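Local coordinates for EGF family domain-containing protein (Toxoplasma gondii, PDB 4Z80) that binds a peptide of the rhoptry-neck partner RON2L1, a pairing thought to contribute to the moving junction during host-cell invasion, at residues I21-D27 with S52-V56; I249-C255 with A280-M284. One frame throughout, in Å; residues are numbered along the deposited sequence.

How the interactions relate
The two contacts illustrate how a protein with little regular secondary structure can be held together in different ways: interaction 1 by backbone hydrogen bonds between a helix end and a loop, interaction 2 by apolar packing and a disulfide-bonded cysteine. They follow one another along the chain; their centres lie 20 Å apart and their nearest atoms about 11 Å apart, so they do not touch. Strand 43-51 links them, because it runs directly into Ser52 of interaction 1, while its Tyr45 stacks edge-to-face with Phe253, in the helix of interaction 2. The RON2L1 peptide chain touches neither contact, which places both in the scaffold rather than at the peptide interface.

Interaction 1 of 2, residues I21-D27 with S52-V56; sequences IPKNHVD and SNVGV
An inverse gamma turn centred on His25 (phi/psi -85/77) ends the short helix 21-24; the helix offers Pro22 O and the turn offers His25 O to the loop 52-56 that follows strand 43-51. This plain structural join packs the helix end against the loop; the RON2L1 peptide does not touch it. The last helical bond is His25 N to Ile21 O (2.8 Å); Val26 N bonds weakly to Asn24 O (3.0 Å). CA atoms of Pro22 and Asn53 lie 4.1 Å apart, those of Val26 and Ser52 4.3 Å.

With Asn53 in a left-handed helical conformation (58/42), consecutive amides of the loop reach two carbonyls three residues apart: Asn53 N donates to Pro22 O (2.8 Å) and Val54 N to His25 O (3.1 Å). Ser52 OG lies 2.7 Å from a water that bonds weakly to Pro22 O (3.4 Å). Val54 and Gly55 then take polyproline II angles, with Gly55 N bonded to Asp392 and Val56 N to Ser390.

Val54 CG2 (chi1 t) lies 3.6 Å from Asp27 CB, and Ile21 CG2 3.8 Å from Val56 CG2. The carboxylate of Asp27 is engaged by Ser61 and by a salt bridge to Arg50. His25 (chi1 t) is satisfied at both nitrogens: ND1 by the amide of Cys95, NE2 by a water at 2.9 Å that donates to Gly55 O at 2.7 Å.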
loop_
_atom_site.group_PDB
_atom_site.type_symbol
_atom_site.label_atom_id
_atom_site.label_comp_id
_atom_site.label_asym_id
_atom_site.label_seq_id
_atom_site.Cartn_x
_atom_site.Cartn_y
_atom_site.Cartn_z
ATOM N N ILE A 21 -13.962 1.355 12.852
ATOM C CA ILE A 21 -13.347 0.921 11.605
ATOM C C ILE A 21 -14.338 0.858 10.441
ATOM O O ILE A 21 -14.038 1.367 9.373
ATOM C CB ILE A 21 -12.628 -0.433 11.828
ATOM C CG1 ILE A 21 -11.368 -0.186 12.670
ATOM C CG2 ILE A 21 -12.244 -1.100 10.496
ATOM C CD1 ILE A 21 -10.666 -1.438 13.134
ATOM N N PRO A 22 -15.536 0.272 10.634
ATOM C CA PRO A 22 -16.445 0.271 9.475
ATOM C C PRO A 22 -16.850 1.667 9.000
ATOM O O PRO A 22 -17.013 1.883 7.802
ATOM C CB PRO A 22 -17.658 -0.514 9.990
ATOM C CG PRO A 22 -17.091 -1.416 11.032
ATOM C CD PRO A 22 -16.070 -0.540 11.738
ATOM N N LYS A 23 -16.989 2.613 9.919
ATOM C CA LYS A 23 -17.381 3.970 9.542
ATOM C C LYS A 23 -16.244 4.741 8.860
ATOM O O LYS A 23 -16.490 5.552 7.966
ATOM C CB LYS A 23 -17.858 4.741 10.777
ATOM C CG LYS A 23 -18.438 6.125 10.472
ATOM C CD LYS A 23 -18.966 6.776 11.733
ATOM C CE LYS A 23 -19.807 8.005 11.424
ATOM N NZ LYS A 23 -18.990 9.167 10.984
ATOM N N ASN A 24 -15.005 4.489 9.278
ATOM C CA ASN A 24 -13.880 5.335 8.884
ATOM C C ASN A 24 -12.910 4.710 7.887
ATOM O O ASN A 24 -12.195 5.430 7.208
ATOM C CB ASN A 24 -13.125 5.766 10.142
ATOM C CG ASN A 24 -13.983 6.631 11.044
ATOM O OD1 ASN A 24 -14.960 7.227 10.590
ATOM N ND2 ASN A 24 -13.641 6.694 12.314
ATOM N N HIS A 25 -12.913 3.383 7.781
ATOM C CA HIS A 25 -12.092 2.692 6.796
ATOM C C HIS A 25 -12.864 2.669 5.486
ATOM O O HIS A 25 -13.456 1.655 5.088
ATOM C CB HIS A 25 -11.742 1.285 7.275
ATOM C CG HIS A 25 -10.673 0.614 6.472
ATOM N ND1 HIS A 25 -9.411 1.149 6.324
ATOM C CD2 HIS A 25 -10.663 -0.563 5.804
ATOM C CE1 HIS A 25 -8.675 0.341 5.587
ATOM N NE2 HIS A 25 -9.409 -0.709 5.261
ATOM N N VAL A 26 -12.854 3.814 4.818
ATOM C CA VAL A 26 -13.741 4.051 3.702
ATOM C C VAL A 26 -13.010 3.972 2.370
ATOM O O VAL A 26 -11.782 3.881 2.310
ATOM C CB VAL A 26 -14.423 5.428 3.820
ATOM C CG1 VAL A 26 -15.176 5.536 5.131
ATOM C CG2 VAL A 26 -13.411 6.558 3.715
ATOM N N ASP A 27 -13.800 4.001 1.307
ATOM C CA ASP A 27 -13.297 4.070 -0.050
ATOM C C ASP A 27 -13.432 5.504 -0.506
ATOM O O ASP A 27 -14.535 5.951 -0.806
ATOM C CB ASP A 27 -14.092 3.140 -0.972
ATOM C CG ASP A 27 -13.586 3.156 -2.405
ATOM O OD1 ASP A 27 -12.357 3.084 -2.611
ATOM O OD2 ASP A 27 -14.424 3.224 -3.328
ATOM N N SER A 52 -18.475 3.043 2.727
ATOM C CA SER A 52 -17.799 2.734 3.977
ATOM C C SER A 52 -17.541 1.232 4.068
ATOM O O SER A 52 -17.847 0.482 3.133
ATOM C CB SER A 52 -18.636 3.220 5.156
ATOM O OG SER A 52 -19.848 2.498 5.245
ATOM N N ASN A 53 -16.953 0.802 5.181
ATOM C CA ASN A 53 -16.790 -0.619 5.467
ATOM C C ASN A 53 -16.008 -1.369 4.388
ATOM O O ASN A 53 -16.381 -2.479 3.987
ATOM C CB ASN A 53 -18.164 -1.264 5.654
ATOM C CG ASN A 53 -18.090 -2.627 6.324
ATOM O OD1 ASN A 53 -17.259 -2.857 7.202
ATOM N ND2 ASN A 53 -18.961 -3.544 5.903
ATOM N N VAL A 54 -14.935 -0.755 3.900
ATOM C CA VAL A 54 -14.026 -1.431 2.973
ATOM C C VAL A 54 -13.376 -2.614 3.689
ATOM O O VAL A 54 -13.095 -2.546 4.884
ATOM C CB VAL A 54 -12.943 -0.456 2.440
ATOM C CG1 VAL A 54 -11.865 -1.188 1.629
ATOM C CG2 VAL A 54 -13.591 0.624 1.591
ATOM N N GLY A 55 -13.131 -3.703 2.968
ATOM C CA GLY A 55 -12.494 -4.865 3.569
ATOM C C GLY A 55 -11.127 -4.544 4.172
ATOM O O GLY A 55 -10.313 -3.869 3.546
ATOM N N VAL A 56 -10.879 -5.031 5.384
ATOM C CA VAL A 56 -9.619 -4.783 6.092
ATOM C C VAL A 56 -8.552 -5.827 5.736
ATOM O O VAL A 56 -7.401 -5.491 5.453
ATOM C CB VAL A 56 -9.856 -4.758 7.629
ATOM C CG1 VAL A 56 -8.541 -4.778 8.427
ATOM C CG2 VAL A 56 -10.687 -3.545 8.002
HETATM O O HOH W 1 -20.292 0.990 7.492
HETATM O O HOH W 2 -8.120 -2.389 3.219
#

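Interaction 2 of 2, residues I249-C255 with A280-M284; sequences ITGPFEC and AMFDM
A peptide bond rather than another ring lies over the face of Phe282: Gly251 C and Pro252 N, at the start of helix 252-262, sit above it, and no hydrogen bond joins the two segments. Gly251 is the N-cap residue and is almost fully extended (phi/psi -164/178); a side chain here would run into Pro252 CD. Its carbonyl receives the first helical bond, from Cys255 N at 3.1 Å. Residues 280-283 are a regular strand, paired on its two edges through Met281 with Arg290 and through Phe282 with Val330. By CA atoms the backbones are nearest at Pro252 and Phe282 (5.9 Å).

Phe282 (chi1 t, chi2 71°) points its CA-to-CB bond at the helix and is the centre of the packing, touching Ile249, Thr250, Gly251, Pro252 and Cys255. Its CZ reaches Gly251 CA at 3.7 Å, CD2 meets Pro252 CD at 3.9 Å, CE1 meets Ile249 CG2 at 4.0 Å, and CD1 meets Cys255 CB at 4.0 Å. One helical turn from the cap, Cys255 (chi1 t) sets SG 3.7 Å from Ala280 CB and 5.5 Å from the Phe282 ring centroid, an oblique sulfur-aromatic contact. At the other end Met284 SD approaches Pro252 CD at 4.2 Å.

Cys255 SG forms the disulfide to Cys289 on the neighbouring strand 289-291. A helix packed against an antiparallel sheet and tied to it by such a disulfide is consistent with the PAN fold of apical membrane antigens.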
loop_
_atom_site.group_PDB
_atom_site.type_symbol
_atom_site.label_atom_id
_atom_site.label_comp_id
_atom_site.label_asym_id
_atom_site.label_seq_id
_atom_site.Cartn_x
_atom_site.Cartn_y
_atom_site.Cartn_z
ATOM N N ILE A 249 8.769 12.126 3.328
ATOM C CA ILE A 249 7.894 10.979 3.567
ATOM C C ILE A 249 8.086 10.501 5.001
ATOM O O ILE A 249 8.874 9.603 5.278
ATOM C CB ILE A 249 8.162 9.838 2.571
ATOM C CG1 ILE A 249 8.070 10.359 1.134
ATOM C CG2 ILE A 249 7.136 8.718 2.784
ATOM C CD1 ILE A 249 8.354 9.315 0.052
ATOM N N THR A 250 7.337 11.115 5.907
ATOM C CA THR A 250 7.561 10.938 7.337
ATOM C C THR A 250 6.633 9.909 7.978
ATOM O O THR A 250 6.845 9.509 9.121
ATOM C CB THR A 250 7.396 12.278 8.084
ATOM O OG1 THR A 250 6.103 12.831 7.813
ATOM C CG2 THR A 250 8.457 13.271 7.635
ATOM N N GLY A 251 5.615 9.471 7.246
ATOM C CA GLY A 251 4.634 8.557 7.800
ATOM C C GLY A 251 3.822 7.910 6.705
ATOM O O GLY A 251 4.006 8.215 5.533
ATOM N N PRO A 252 2.911 7.007 7.085
ATOM C CA PRO A 252 2.141 6.275 6.073
ATOM C C PRO A 252 1.311 7.171 5.157
ATOM O O PRO A 252 1.195 6.845 3.981
ATOM C CB PRO A 252 1.242 5.349 6.903
ATOM C CG PRO A 252 1.390 5.759 8.321
ATOM C CD PRO A 252 2.683 6.495 8.445
ATOM N N PHE A 253 0.739 8.270 5.642
ATOM C CA PHE A 253 -0.045 9.108 4.744
ATOM C C PHE A 253 0.838 9.766 3.682
ATOM O O PHE A 253 0.458 9.850 2.513
ATOM C CB PHE A 253 -0.821 10.183 5.501
ATOM C CG PHE A 253 -1.504 11.162 4.589
ATOM C CD1 PHE A 253 -2.549 10.757 3.773
ATOM C CD2 PHE A 253 -1.068 12.475 4.509
ATOM C CE1 PHE A 253 -3.157 11.641 2.916
ATOM C CE2 PHE A 253 -1.679 13.368 3.654
ATOM C CZ PHE A 253 -2.723 12.954 2.851
ATOM N N GLU A 254 2.016 10.234 4.077
ATOM C CA GLU A 254 2.930 10.819 3.110
ATOM C C GLU A 254 3.344 9.781 2.062
ATOM O O GLU A 254 3.521 10.104 0.893
ATOM C CB GLU A 254 4.145 11.401 3.826
ATOM C CG GLU A 254 3.821 12.658 4.646
ATOM C CD GLU A 254 3.111 12.371 5.966
ATOM O OE1 GLU A 254 3.118 11.210 6.429
ATOM O OE2 GLU A 254 2.543 13.322 6.546
ATOM N N CYS A 255 3.455 8.525 2.479
ATOM C CA CYS A 255 3.762 7.449 1.545
ATOM C C CYS A 255 2.637 7.308 0.513
ATOM O O CYS A 255 2.902 7.121 -0.677
ATOM C CB CYS A 255 3.984 6.149 2.319
ATOM S SG CYS A 255 4.524 4.749 1.316
ATOM N N ALA A 280 1.042 0.753 -1.323
ATOM C CA ALA A 280 2.434 0.880 -0.934
ATOM C C ALA A 280 2.685 0.260 0.425
ATOM O O ALA A 280 1.767 0.095 1.231
ATOM C CB ALA A 280 2.852 2.355 -0.926
ATOM N N MET A 281 3.945 -0.093 0.658
ATOM C CA MET A 281 4.433 -0.519 1.961
ATOM C C MET A 281 5.287 0.578 2.585
ATOM O O MET A 281 6.222 1.060 1.954
ATOM C CB MET A 281 5.267 -1.787 1.828
ATOM C CG MET A 281 4.516 -2.995 1.304
ATOM S SD MET A 281 3.119 -3.488 2.343
ATOM C CE MET A 281 3.941 -3.718 3.911
ATOM N N PHE A 282 4.962 0.968 3.811
ATOM C CA PHE A 282 5.792 1.888 4.579
ATOM C C PHE A 282 6.460 1.147 5.721
ATOM O O PHE A 282 5.829 0.340 6.396
ATOM C CB PHE A 282 4.953 3.044 5.110
ATOM C CG PHE A 282 5.759 4.113 5.792
ATOM C CD1 PHE A 282 6.577 4.950 5.053
ATOM C CD2 PHE A 282 5.682 4.292 7.163
ATOM C CE1 PHE A 282 7.321 5.942 5.670
ATOM C CE2 PHE A 282 6.425 5.289 7.791
ATOM C CZ PHE A 282 7.242 6.112 7.039
ATOM N N ASP A 283 7.750 1.408 5.913
ATOM C CA ASP A 283 8.512 0.825 7.007
ATOM C C ASP A 283 8.718 1.893 8.090
ATOM O O ASP A 283 9.447 2.868 7.875
ATOM C CB ASP A 283 9.840 0.288 6.474
ATOM C CG ASP A 283 10.616 -0.522 7.500
ATOM O OD1 ASP A 283 10.529 -0.226 8.709
ATOM O OD2 ASP A 283 11.335 -1.459 7.089
ATOM N N MET A 284 8.057 1.715 9.234
ATOM C CA MET A 284 8.094 2.700 10.321
ATOM C C MET A 284 9.494 2.879 10.879
ATOM O O MET A 284 9.809 3.935 11.430
ATOM C CB MET A 284 7.164 2.291 11.469
ATOM C CG MET A 284 5.694 2.179 11.115
ATOM S SD MET A 284 4.861 3.747 10.821
ATOM C CE MET A 284 4.924 4.470 12.462
#